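Local coordinates for protein copper-containing nitrite reductase (Hyphomicrobium denitrificans 1NES1, PDB 6TFO) that probably reduces nitrite to nitric oxide at copper centres, drawing electrons from a cytochrome c as a homotrimeric, three-domain copper nitrite reductase, at residues C[189-203]-C[271-285]. Residues are numbered along the deposited sequence; the frame is centred on the assembly and turned at random.
Sequences WTFNGKVPGPFLRVR and HITNGMYGLLLVEPE. With CU (copper (II) ion), chain J.
Trp189 and Met276 meet beside a copper ion, a worked example of how a cupredoxin fold sets its type 1 metal ligands. Followed outward, the Met276 side chain starts at CB, 3.8 Å from Phe191 CE2. CG then passes close to the backbone O of Trp189, and SD binds the copper at 2.5 Å while lying against Trp189 CB. A bend at the last torsion (chi3 79°) carries CE over the face of the Phe191 ring, a CH-pi contact 4.2 Å from the ring centroid. His271 ND1 is a second ligand, and His222 and Cys263 complete the site. Trp189 turns the edge of its six-membered ring to the face of the His271 imidazole, planes 56° apart, with CZ3 over the ring centre. Over one Trp189 face stands Asn274 OD1, 3.2 Å from CD2, its amide nearly perpendicular to the indole. With an alanine in place of Trp189, the His271 face would probably lose its packed edge and Asn274 OD1 its ring, opening a gap beside the copper ligand. After the Schellman motif at Gly275, the chain enters strand 277-283, which pairs in parallel with strand 200-203, Leu281 N donating a hydrogen bond to Leu200 O at 2.7 Å. Arg201 NE forms a salt bridge with the anti lone pair of Glu283 OE2 at 2.9 Å, and its NH1 another with Glu294. The chemistry thus implies a copper site held on two levels: ligands bind the metal, while the Phe191 and Trp189 rings probably limit how far Met276 and His271 can shift.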
ATOM      1  N   TRP C 189     -29.444 -20.124  10.442  1.00 45.61           N
ATOM      2  CA  TRP C 189     -30.150 -20.436  11.707  1.00 47.79           C
ATOM      3  C   TRP C 189     -31.646 -20.168  11.497  1.00 47.09           C
ATOM      4  O   TRP C 189     -31.988 -19.081  11.004  1.00 48.83           O
ATOM      5  CB  TRP C 189     -29.580 -19.619  12.875  1.00 50.20           C
ATOM      6  CG  TRP C 189     -28.103 -19.749  13.061  1.00 44.02           C
ATOM      7  CD1 TRP C 189     -27.297 -20.713  12.541  1.00 42.80           C
ATOM      8  CD2 TRP C 189     -27.264 -18.915  13.879  1.00 42.41           C
ATOM      9  NE1 TRP C 189     -26.009 -20.512  12.949  1.00 42.49           N
ATOM     10  CE2 TRP C 189     -25.952 -19.413  13.764  1.00 42.22           C
ATOM     11  CE3 TRP C 189     -27.479 -17.791  14.676  1.00 43.21           C
ATOM     12  CZ2 TRP C 189     -24.871 -18.831  14.423  1.00 43.13           C
ATOM     13  CZ3 TRP C 189     -26.412 -17.220  15.336  1.00 47.99           C
ATOM     14  CH2 TRP C 189     -25.125 -17.737  15.211  1.00 47.19           C
ATOM     15  N   THR C 190     -32.507 -21.122  11.855  1.00 52.21           N
ATOM     16  CA  THR C 190     -33.944 -21.099  11.481  1.00 49.57           C
ATOM     17  C   THR C 190     -34.837 -21.584  12.622  1.00 48.79           C
ATOM     18  O   THR C 190     -34.361 -22.289  13.536  1.00 42.91           O
ATOM     19  CB  THR C 190     -34.209 -21.989  10.265  1.00 47.50           C
ATOM     20  OG1 THR C 190     -34.026 -23.344  10.675  1.00 45.04           O
ATOM     21  CG2 THR C 190     -33.308 -21.650   9.098  1.00 47.88           C
ATOM     22  N   PHE C 191     -36.116 -21.220  12.519  1.00 51.48           N
ATOM     23  CA  PHE C 191     -37.247 -21.937  13.153  1.00 44.56           C
ATOM     24  C   PHE C 191     -37.722 -22.975  12.122  1.00 45.24           C
ATOM     25  O   PHE C 191     -38.147 -22.577  11.020  1.00 41.90           O
ATOM     26  CB  PHE C 191     -38.294 -20.917  13.593  1.00 42.75           C
ATOM     27  CG  PHE C 191     -37.837 -19.902  14.615  1.00 35.87           C
ATOM     28  CD1 PHE C 191     -37.693 -20.243  15.942  1.00 39.91           C
ATOM     29  CD2 PHE C 191     -37.635 -18.584  14.261  1.00 37.44           C
ATOM     30  CE1 PHE C 191     -37.339 -19.292  16.888  1.00 45.17           C
ATOM     31  CE2 PHE C 191     -37.281 -17.627  15.195  1.00 40.08           C
ATOM     32  CZ  PHE C 191     -37.144 -17.976  16.516  1.00 43.07           C
ATOM     33  N   ASN C 192     -37.521 -24.263  12.428  1.00 43.49           N
ATOM     34  CA  ASN C 192     -38.097 -25.412  11.684  1.00 47.57           C
ATOM     35  C   ASN C 192     -37.492 -25.498  10.284  1.00 47.80           C
ATOM     36  O   ASN C 192     -38.177 -25.967   9.363  1.00 50.11           O
ATOM     37  CB  ASN C 192     -39.626 -25.333  11.703  1.00 47.79           C
ATOM     38  CG  ASN C 192     -40.149 -25.614  13.092  1.00 48.36           C
ATOM     39  OD1 ASN C 192     -40.025 -24.790  13.993  1.00 50.38           O
ATOM     40  ND2 ASN C 192     -40.623 -26.828  13.304  1.00 58.22           N
ATOM     41  N   GLY C 193     -36.222 -25.119  10.148  1.00 53.42           N
ATOM     42  CA  GLY C 193     -35.399 -25.418   8.957  1.00 52.08           C
ATOM     43  C   GLY C 193     -35.778 -24.602   7.734  1.00 52.47           C
ATOM     44  O   GLY C 193     -35.390 -25.034   6.631  1.00 52.00           O
ATOM     45  N   LYS C 194     -36.494 -23.478   7.899  1.00 54.93           N
ATOM     46  CA  LYS C 194     -36.931 -22.622   6.762  1.00 49.09           C
ATOM     47  C   LYS C 194     -36.948 -21.139   7.158  1.00 43.06           C
ATOM     48  O   LYS C 194     -36.952 -20.821   8.361  1.00 35.69           O
ATOM     49  CB  LYS C 194     -38.287 -23.113   6.251  1.00 53.46           C
ATOM     50  CG  LYS C 194     -38.219 -24.037   5.049  1.00 55.45           C
ATOM     51  CD  LYS C 194     -39.148 -25.228   5.136  1.00 62.54           C
ATOM     52  CE  LYS C 194     -39.565 -25.766   3.776  1.00 69.41           C
ATOM     53  NZ  LYS C 194     -38.499 -25.612   2.746  1.00 68.53           N
ATOM     54  N   VAL C 195     -36.920 -20.263   6.151  1.00 38.04           N
ATOM     55  CA  VAL C 195     -36.850 -18.784   6.328  1.00 40.20           C
ATOM     56  C   VAL C 195     -37.894 -18.174   5.406  1.00 42.63           C
ATOM     57  O   VAL C 195     -37.821 -18.388   4.201  1.00 49.03           O
ATOM     58  CB  VAL C 195     -35.450 -18.217   6.014  1.00 40.71           C
ATOM     59  CG1 VAL C 195     -35.389 -16.705   6.180  1.00 44.77           C
ATOM     60  CG2 VAL C 195     -34.387 -18.874   6.862  1.00 39.27           C
ATOM     61  N   PRO C 196     -38.900 -17.440   5.936  1.00 38.77           N
ATOM     62  CA  PRO C 196     -39.087 -17.265   7.380  1.00 42.32           C
ATOM     63  C   PRO C 196     -39.594 -18.520   8.108  1.00 39.91           C
ATOM     64  O   PRO C 196     -39.941 -19.482   7.462  1.00 38.25           O
ATOM     65  CB  PRO C 196     -40.164 -16.173   7.468  1.00 44.72           C
ATOM     66  CG  PRO C 196     -40.964 -16.361   6.189  1.00 44.16           C
ATOM     67  CD  PRO C 196     -39.911 -16.714   5.157  1.00 42.69           C
ATOM     68  N   GLY C 197     -39.623 -18.460   9.439  1.00 42.42           N
ATOM     69  CA  GLY C 197     -40.163 -19.512  10.321  1.00 46.17           C
ATOM     70  C   GLY C 197     -41.648 -19.769  10.059  1.00 48.94           C
ATOM     71  O   GLY C 197     -42.261 -19.126   9.205  1.00 43.90           O
ATOM     72  N   PRO C 198     -42.265 -20.755  10.749  1.00 49.27           N
ATOM     73  CA  PRO C 198     -43.681 -21.055  10.549  1.00 51.22           C
ATOM     74  C   PRO C 198     -44.545 -19.807  10.753  1.00 46.95           C
ATOM     75  O   PRO C 198     -44.216 -19.028  11.626  1.00 52.04           O
ATOM     76  CB  PRO C 198     -43.968 -22.130  11.607  1.00 51.11           C
ATOM     77  CG  PRO C 198     -42.625 -22.805  11.790  1.00 53.69           C
ATOM     78  CD  PRO C 198     -41.630 -21.668  11.710  1.00 49.13           C
ATOM     79  N   PHE C 199     -45.572 -19.631   9.916  1.00 48.51           N
ATOM     80  CA  PHE C 199     -46.653 -18.626  10.101  1.00 52.65           C
ATOM     81  C   PHE C 199     -47.562 -19.090  11.253  1.00 46.43           C
ATOM     82  O   PHE C 199     -48.215 -20.121  11.137  1.00 44.72           O
ATOM     83  CB  PHE C 199     -47.441 -18.418   8.802  1.00 57.16           C
ATOM     84  CG  PHE C 199     -48.370 -17.230   8.816  1.00 57.09           C
ATOM     85  CD1 PHE C 199     -49.602 -17.296   9.456  1.00 54.65           C
ATOM     86  CD2 PHE C 199     -48.010 -16.049   8.182  1.00 57.68           C
ATOM     87  CE1 PHE C 199     -50.451 -16.199   9.462  1.00 56.40           C
ATOM     88  CE2 PHE C 199     -48.863 -14.956   8.189  1.00 61.41           C
ATOM     89  CZ  PHE C 199     -50.080 -15.032   8.828  1.00 58.25           C
ATOM     90  N   LEU C 200     -47.542 -18.367  12.364  1.00 45.51           N
ATOM     91  CA  LEU C 200     -48.363 -18.672  13.560  1.00 49.67           C
ATOM     92  C   LEU C 200     -49.644 -17.831  13.492  1.00 54.97           C
ATOM     93  O   LEU C 200     -49.564 -16.606  13.262  1.00 47.74           O
ATOM     94  CB  LEU C 200     -47.547 -18.372  14.815  1.00 48.85           C
ATOM     95  CG  LEU C 200     -46.173 -19.035  14.869  1.00 49.80           C
ATOM     96  CD1 LEU C 200     -45.437 -18.631  16.142  1.00 51.78           C
ATOM     97  CD2 LEU C 200     -46.301 -20.552  14.779  1.00 49.25           C
ATOM     98  N   ARG C 201     -50.789 -18.496  13.628  1.00 58.77           N
ATOM     99  CA  ARG C 201     -52.141 -17.899  13.455  1.00 51.93           C
ATOM    100  C   ARG C 201     -52.981 -18.307  14.666  1.00 47.27           C
ATOM    101  O   ARG C 201     -53.224 -19.519  14.858  1.00 46.11           O
ATOM    102  CB  ARG C 201     -52.769 -18.373  12.140  1.00 51.65           C
ATOM    103  CG  ARG C 201     -53.882 -17.467  11.639  1.00 53.19           C
ATOM    104  CD  ARG C 201     -54.189 -17.729  10.179  1.00 54.27           C
ATOM    105  NE  ARG C 201     -55.086 -16.723   9.609  1.00 50.56           N
ATOM    106  CZ  ARG C 201     -55.179 -16.427   8.311  1.00 46.78           C
ATOM    107  NH1 ARG C 201     -54.410 -17.023   7.415  1.00 43.99           N
ATOM    108  NH2 ARG C 201     -56.031 -15.503   7.919  1.00 49.64           N
ATOM    109  N   VAL C 202     -53.325 -17.333  15.492  1.00 42.98           N
ATOM    110  CA  VAL C 202     -54.212 -17.512  16.667  1.00 46.32           C
ATOM    111  C   VAL C 202     -55.307 -16.432  16.622  1.00 52.56           C
ATOM    112  O   VAL C 202     -55.307 -15.565  15.697  1.00 52.49           O
ATOM    113  CB  VAL C 202     -53.388 -17.468  17.967  1.00 46.51           C
ATOM    114  CG1 VAL C 202     -52.357 -18.589  17.990  1.00 45.57           C
ATOM    115  CG2 VAL C 202     -52.739 -16.102  18.203  1.00 47.93           C
ATOM    116  N   ARG C 203     -56.244 -16.514  17.566  1.00 56.43           N
ATOM    117  CA  ARG C 203     -57.358 -15.556  17.738  1.00 52.81           C
ATOM    118  C   ARG C 203     -57.019 -14.725  18.979  1.00 50.24           C
ATOM    119  O   ARG C 203     -56.462 -15.310  19.924  1.00 50.88           O
ATOM    120  CB  ARG C 203     -58.643 -16.378  17.852  1.00 59.81           C
ATOM    121  CG  ARG C 203     -59.882 -15.564  18.176  1.00 70.43           C
ATOM    122  CD  ARG C 203     -60.865 -16.414  18.969  1.00 82.99           C
ATOM    123  NE  ARG C 203     -62.196 -15.822  18.961  1.00 81.69           N
ATOM    124  CZ  ARG C 203     -62.591 -14.822  19.752  1.00 82.98           C
ATOM    125  NH1 ARG C 203     -61.787 -14.310  20.672  1.00 83.81           N
ATOM    126  NH2 ARG C 203     -63.817 -14.350  19.639  1.00 96.39           N
ATOM    127  N   HIS C 271     -28.434 -13.659  14.854  1.00 49.91           N
ATOM    128  CA  HIS C 271     -29.531 -14.666  14.837  1.00 45.86           C
ATOM    129  C   HIS C 271     -30.578 -14.271  13.786  1.00 40.94           C
ATOM    130  O   HIS C 271     -31.063 -15.152  13.072  1.00 40.08           O
ATOM    131  CB  HIS C 271     -30.102 -14.826  16.246  1.00 43.96           C
ATOM    132  CG  HIS C 271     -29.162 -15.524  17.162  1.00 43.22           C
ATOM    133  ND1 HIS C 271     -29.302 -16.857  17.475  1.00 47.45           N
ATOM    134  CD2 HIS C 271     -28.067 -15.094  17.819  1.00 42.86           C
ATOM    135  CE1 HIS C 271     -28.328 -17.221  18.285  1.00 47.11           C
ATOM    136  NE2 HIS C 271     -27.569 -16.152  18.519  1.00 45.93           N
ATOM    137  N   ILE C 272     -30.863 -12.979  13.645  1.00 39.95           N
ATOM    138  CA  ILE C 272     -31.888 -12.499  12.675  1.00 43.01           C
ATOM    139  C   ILE C 272     -31.357 -12.644  11.245  1.00 40.32           C
ATOM    140  O   ILE C 272     -32.032 -13.354  10.465  1.00 39.26           O
ATOM    141  CB  ILE C 272     -32.390 -11.089  13.027  1.00 46.33           C
ATOM    142  CG1 ILE C 272     -33.248 -11.127  14.297  1.00 43.81           C
ATOM    143  CG2 ILE C 272     -33.147 -10.468  11.858  1.00 48.41           C
ATOM    144  CD1 ILE C 272     -33.536  -9.758  14.874  1.00 44.72           C
ATOM    145  N   THR C 273     -30.193 -12.069  10.904  1.00 42.19           N
ATOM    146  CA  THR C 273     -29.619 -12.161   9.524  1.00 42.70           C
ATOM    147  C   THR C 273     -29.544 -13.626   9.074  1.00 40.26           C
ATOM    148  O   THR C 273     -29.768 -13.894   7.868  1.00 36.15           O
ATOM    149  CB  THR C 273     -28.253 -11.469   9.374  1.00 44.42           C
ATOM    150  OG1 THR C 273     -27.872 -11.594   8.002  1.00 44.82           O
ATOM    151  CG2 THR C 273     -27.162 -12.044  10.247  1.00 43.09           C
ATOM    152  N   ASN C 274     -29.243 -14.537  10.002  1.00 41.30           N
ATOM    153  CA  ASN C 274     -29.017 -15.977   9.704  1.00 41.73           C
ATOM    154  C   ASN C 274     -30.335 -16.670   9.372  1.00 41.90           C
ATOM    155  O   ASN C 274     -30.265 -17.741   8.747  1.00 37.86           O
ATOM    156  CB  ASN C 274     -28.267 -16.663  10.845  1.00 45.97           C
ATOM    157  CG  ASN C 274     -26.768 -16.440  10.772  1.00 43.33           C
ATOM    158  OD1 ASN C 274     -26.026 -17.019  11.554  1.00 49.49           O
ATOM    159  ND2 ASN C 274     -26.320 -15.593   9.865  1.00 36.09           N
ATOM    160  N   GLY C 275     -31.472 -16.103   9.804  1.00 44.29           N
ATOM    161  CA  GLY C 275     -32.809 -16.432   9.267  1.00 44.05           C
ATOM    162  C   GLY C 275     -33.878 -16.660  10.325  1.00 47.56           C
ATOM    163  O   GLY C 275     -34.958 -17.177   9.936  1.00 45.71           O
ATOM    164  N   MET C 276     -33.631 -16.273  11.587  1.00 47.28           N
ATOM    165  CA  MET C 276     -34.532 -16.590  12.729  1.00 48.69           C
ATOM    166  C   MET C 276     -35.569 -15.463  12.878  1.00 49.33           C
ATOM    167  O   MET C 276     -35.515 -14.689  13.861  1.00 44.95           O
ATOM    168  CB  MET C 276     -33.740 -16.841  14.019  1.00 46.37           C
ATOM    169  CG  MET C 276     -32.700 -17.962  13.858  1.00 49.00           C
ATOM    170  SD  MET C 276     -32.063 -18.689  15.414  1.00 41.81           S
ATOM    171  CE  MET C 276     -33.427 -19.772  15.800  1.00 46.05           C
ATOM    172  N   TYR C 277     -36.509 -15.402  11.923  1.00 48.54           N
ATOM    173  CA  TYR C 277     -37.670 -14.480  11.952  1.00 45.88           C
ATOM    174  C   TYR C 277     -38.882 -15.126  11.277  1.00 43.81           C
ATOM    175  O   TYR C 277     -38.710 -15.974  10.391  1.00 43.37           O
ATOM    176  CB  TYR C 277     -37.307 -13.139  11.305  1.00 47.76           C
ATOM    177  CG  TYR C 277     -36.629 -13.195   9.954  1.00 44.63           C
ATOM    178  CD1 TYR C 277     -37.367 -13.207   8.776  1.00 47.23           C
ATOM    179  CD2 TYR C 277     -35.245 -13.146   9.843  1.00 45.52           C
ATOM    180  CE1 TYR C 277     -36.752 -13.198   7.527  1.00 44.78           C
ATOM    181  CE2 TYR C 277     -34.613 -13.134   8.603  1.00 43.43           C
ATOM    182  CZ  TYR C 277     -35.369 -13.147   7.440  1.00 42.35           C
ATOM    183  OH  TYR C 277     -34.761 -13.137   6.221  1.00 35.88           O
ATOM    184  N   GLY C 278     -40.081 -14.705  11.693  1.00 45.41           N
ATOM    185  CA  GLY C 278     -41.387 -15.165  11.175  1.00 41.56           C
ATOM    186  C   GLY C 278     -42.514 -14.232  11.573  1.00 42.22           C
ATOM    187  O   GLY C 278     -42.249 -13.196  12.238  1.00 42.27           O
ATOM    188  N   LEU C 279     -43.740 -14.579  11.187  1.00 45.50           N
ATOM    189  CA  LEU C 279     -44.955 -13.760  11.470  1.00 44.58           C
ATOM    190  C   LEU C 279     -45.916 -14.544  12.371  1.00 45.53           C
ATOM    191  O   LEU C 279     -46.082 -15.761  12.156  1.00 46.22           O
ATOM    192  CB  LEU C 279     -45.626 -13.379  10.150  1.00 42.27           C
ATOM    193  CG  LEU C 279     -44.955 -12.271   9.341  1.00 42.20           C
ATOM    194  CD1 LEU C 279     -45.761 -11.969   8.090  1.00 47.15           C
ATOM    195  CD2 LEU C 279     -44.763 -11.007  10.160  1.00 42.82           C
ATOM    196  N   LEU C 280     -46.464 -13.858  13.376  1.00 48.23           N
ATOM    197  CA  LEU C 280     -47.612 -14.258  14.238  1.00 50.03           C
ATOM    198  C   LEU C 280     -48.792 -13.340  13.904  1.00 47.25           C
ATOM    199  O   LEU C 280     -48.673 -12.120  14.186  1.00 44.02           O
ATOM    200  CB  LEU C 280     -47.222 -14.102  15.719  1.00 47.62           C
ATOM    201  CG  LEU C 280     -48.342 -14.304  16.735  1.00 48.95           C
ATOM    202  CD1 LEU C 280     -48.862 -15.744  16.664  1.00 53.44           C
ATOM    203  CD2 LEU C 280     -47.874 -13.943  18.134  1.00 45.46           C
ATOM    204  N   LEU C 281     -49.849 -13.892  13.302  1.00 46.81           N
ATOM    205  CA  LEU C 281     -51.177 -13.220  13.148  1.00 50.70           C
ATOM    206  C   LEU C 281     -52.022 -13.538  14.377  1.00 48.48           C
ATOM    207  O   LEU C 281     -52.320 -14.743  14.597  1.00 41.42           O
ATOM    208  CB  LEU C 281     -51.886 -13.704  11.875  1.00 49.22           C
ATOM    209  CG  LEU C 281     -53.240 -13.065  11.575  1.00 46.80           C
ATOM    210  CD1 LEU C 281     -53.125 -11.566  11.396  1.00 46.97           C
ATOM    211  CD2 LEU C 281     -53.858 -13.689  10.332  1.00 46.12           C
ATOM    212  N   VAL C 282     -52.333 -12.513  15.171  1.00 47.15           N
ATOM    213  CA  VAL C 282     -53.394 -12.573  16.215  1.00 49.11           C
ATOM    214  C   VAL C 282     -54.663 -11.996  15.577  1.00 48.04           C
ATOM    215  O   VAL C 282     -54.761 -10.770  15.445  1.00 44.53           O
ATOM    216  CB  VAL C 282     -52.961 -11.838  17.493  1.00 47.00           C
ATOM    217  CG1 VAL C 282     -53.995 -11.960  18.591  1.00 47.47           C
ATOM    218  CG2 VAL C 282     -51.622 -12.354  17.982  1.00 51.03           C
ATOM    219  N   GLU C 283     -55.558 -12.867  15.102  1.00 48.72           N
ATOM    220  CA  GLU C 283     -56.809 -12.457  14.411  1.00 50.55           C
ATOM    221  C   GLU C 283     -57.701 -11.673  15.371  1.00 50.55           C
ATOM    222  O   GLU C 283     -57.855 -12.026  16.538  1.00 52.52           O
ATOM    223  CB  GLU C 283     -57.561 -13.673  13.884  1.00 51.16           C
ATOM    224  CG  GLU C 283     -57.014 -14.218  12.575  1.00 51.29           C
ATOM    225  CD  GLU C 283     -57.944 -15.245  11.955  1.00 52.11           C
ATOM    226  OE1 GLU C 283     -59.138 -15.189  12.272  1.00 60.20           O
ATOM    227  OE2 GLU C 283     -57.489 -16.087  11.159  1.00 51.93           O
ATOM    228  N   PRO C 284     -58.346 -10.582  14.917  1.00 55.37           N
ATOM    229  CA  PRO C 284     -59.360  -9.910  15.733  1.00 60.49           C
ATOM    230  C   PRO C 284     -60.588 -10.834  15.830  1.00 62.80           C
ATOM    231  O   PRO C 284     -60.651 -11.781  15.060  1.00 61.42           O
ATOM    232  CB  PRO C 284     -59.631  -8.612  14.948  1.00 61.45           C
ATOM    233  CG  PRO C 284     -59.326  -8.967  13.500  1.00 55.34           C
ATOM    234  CD  PRO C 284     -58.217  -9.996  13.572  1.00 57.05           C
ATOM    235  N   GLU C 285     -61.529 -10.563  16.739  1.00 69.52           N
ATOM    236  CA  GLU C 285     -62.701 -11.451  17.006  1.00 64.01           C
ATOM    237  C   GLU C 285     -63.410 -11.817  15.697  1.00 60.99           C
ATOM    238  O   GLU C 285     -63.673 -13.031  15.484  1.00 56.69           O
ATOM    239  CB  GLU C 285     -63.663 -10.795  17.991  1.00 70.74           C
ATOM    240  CG  GLU C 285     -63.135 -10.761  19.408  1.00 77.96           C
ATOM    241  CD  GLU C 285     -64.215 -10.827  20.471  1.00 88.67           C
ATOM    242  OE1 GLU C 285     -63.902 -11.304  21.576  1.00 92.56           O
ATOM    243  OE2 GLU C 285     -65.368 -10.428  20.174  1.00 91.36           O
TER
HETATM  244 CU    CU J 501     -31.141 -17.906  17.602  1.00 45.57          CU
HETATM  245  O   HOH W   1     -36.734 -19.371  10.500  1.00 44.04           O